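Nitrilotriacetate monooxygenase component B (Bacillus cereus ATCC 14579, PDB 3BPK) probably acts as a flavoprotein of the flavin reductase type, binding FMN and serving as one component of a monooxygenase. Local coordinates at residues N107-E110 / I111-A114. Residues are numbered along the deposited sequence; the frame is centred on the assembly and turned at random.
Sequences NESE and IELA
The carboxylate of Glu112 and the hydroxyl of Ser109 are linked by one water, which lies off the carboxylate plane, on the face turned to Ser109. It donates to Glu112 OE2 at 3.0 Å and, only weakly, to Ser109 OG. Two backbone bonds close the turn: Leu113 N meets Ser109 O at 3.1 Å, while Ala114 N meets Glu110 O at 2.9 Å. The Glu110 chain, bent at chi2 (89°), curls back so that OE1 lies 2.8 Å from its own backbone N, where it takes hydrogen bonds from Asn43 ND2 and Gly44 N.

Ser109 is the N-cap of helix 110-113. With OG anti to the backbone N (chi1 176°), the hydroxyl swings over the first turn and accepts a nearly straight bond from Glu112 N, 3.1 Å from OG. The same oxygen donates to Leu42 O. Ser109 OG also lies 3.6 Å from Glu112 CG, a van der Waals contact beside the capping bond. Glu112 lies three residues beyond the cap but bends toward the water; its OE2 is about 8.1 Å from Ser109 N, so the reciprocal bond of a capping box is missing. Just past the helix, Ala114 CB lies 3.3 Å from Glu110 O, the oxygen its own N-H binds; Glu99 and Thr100 of helix 94-100 touch Ala114 from outside. Ile111 is buried against Phe32 and Thr34 of strand 28-36.

Chemically, the first turn of this short helix is closed by a side-chain cap and two i-to-i+4 backbone bonds, while Ser109 and Glu110 tie it to residues 42-44, where strand 42-54 begins. The Glu110 carboxylate, set at the helix start and accepting two N-H bonds through OE1, would meet the partial positive charge there favourably, which could help keep it ionised; the outlying Glu112 would feel that helix end only weakly.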
loop_
_atom_site.group_PDB
_atom_site.type_symbol
_atom_site.label_atom_id
_atom_site.label_comp_id
_atom_site.label_asym_id
_atom_site.label_seq_id
_atom_site.Cartn_x
_atom_site.Cartn_y
_atom_site.Cartn_z
ATOM N N ASN B 107 -7.368 -26.153 0.390
ATOM C CA ASN B 107 -6.447 -27.231 0.124
ATOM C C ASN B 107 -6.500 -27.713 -1.333
ATOM O O ASN B 107 -6.284 -28.892 -1.622
ATOM C CB ASN B 107 -6.696 -28.371 1.115
ATOM C CG ASN B 107 -5.458 -29.133 1.428
ATOM O OD1 ASN B 107 -4.371 -28.551 1.571
ATOM N ND2 ASN B 107 -5.600 -30.441 1.580
ATOM N N GLU B 108 -6.799 -26.779 -2.233
ATOM C CA GLU B 108 -6.633 -26.950 -3.681
ATOM C C GLU B 108 -5.691 -25.852 -4.201
ATOM O O GLU B 108 -5.819 -24.676 -3.829
ATOM C CB GLU B 108 -7.955 -26.867 -4.439
ATOM C CG GLU B 108 -8.945 -27.938 -4.086
ATOM C CD GLU B 108 -8.545 -29.336 -4.577
ATOM O OE1 GLU B 108 -7.639 -29.507 -5.442
ATOM O OE2 GLU B 108 -9.153 -30.280 -4.037
ATOM N N SER B 109 -4.748 -26.225 -5.048
ATOM C CA SER B 109 -3.700 -25.295 -5.469
ATOM C C SER B 109 -4.152 -24.414 -6.620
ATOM O O SER B 109 -4.307 -24.891 -7.756
ATOM C CB SER B 109 -2.451 -26.071 -5.905
ATOM O OG SER B 109 -1.458 -25.174 -6.414
ATOM N N GLU B 110 -4.295 -23.110 -6.358
ATOM C CA GLU B 110 -4.609 -22.178 -7.434
ATOM C C GLU B 110 -3.457 -22.108 -8.414
ATOM O O GLU B 110 -3.647 -21.796 -9.579
ATOM C CB GLU B 110 -4.855 -20.769 -6.885
ATOM C CG GLU B 110 -6.066 -20.638 -5.974
ATOM C CD GLU B 110 -5.762 -20.906 -4.497
ATOM O OE1 GLU B 110 -4.659 -21.396 -4.139
ATOM O OE2 GLU B 110 -6.670 -20.627 -3.681
ATOM N N ILE B 111 -2.239 -22.355 -7.928
ATOM C CA ILE B 111 -1.066 -22.315 -8.772
ATOM C C ILE B 111 -1.184 -23.357 -9.890
ATOM O O ILE B 111 -1.007 -23.030 -11.065
ATOM C CB ILE B 111 0.211 -22.543 -7.927
ATOM C CG1 ILE B 111 0.357 -21.413 -6.892
ATOM C CG2 ILE B 111 1.450 -22.681 -8.808
ATOM C CD1 ILE B 111 0.170 -19.975 -7.463
ATOM N N GLU B 112 -1.500 -24.598 -9.503
ATOM C CA GLU B 112 -1.654 -25.654 -10.514
ATOM C C GLU B 112 -2.875 -25.410 -11.424
ATOM O O GLU B 112 -2.800 -25.615 -12.673
ATOM C CB GLU B 112 -1.673 -27.043 -9.843
ATOM C CG GLU B 112 -0.381 -27.403 -9.089
ATOM C CD GLU B 112 0.864 -27.589 -9.959
ATOM O OE1 GLU B 112 0.780 -27.522 -11.214
ATOM O OE2 GLU B 112 1.952 -27.754 -9.367
ATOM N N LEU B 113 -3.991 -24.941 -10.852
ATOM C CA LEU B 113 -5.156 -24.578 -11.659
ATOM C C LEU B 113 -4.815 -23.551 -12.744
ATOM O O LEU B 113 -5.267 -23.672 -13.893
ATOM C CB LEU B 113 -6.271 -24.031 -10.766
ATOM C CG LEU B 113 -7.562 -23.537 -11.451
ATOM C CD1 LEU B 113 -8.599 -24.664 -11.534
ATOM C CD2 LEU B 113 -8.154 -22.308 -10.712
ATOM N N ALA B 114 -4.021 -22.538 -12.368
ATOM C CA ALA B 114 -3.681 -21.443 -13.286
ATOM C C ALA B 114 -2.507 -21.759 -14.235
ATOM O O ALA B 114 -2.071 -20.898 -15.018
ATOM C CB ALA B 114 -3.418 -20.159 -12.471
HETATM O O HOH W 1 1.835 -26.317 -6.731
#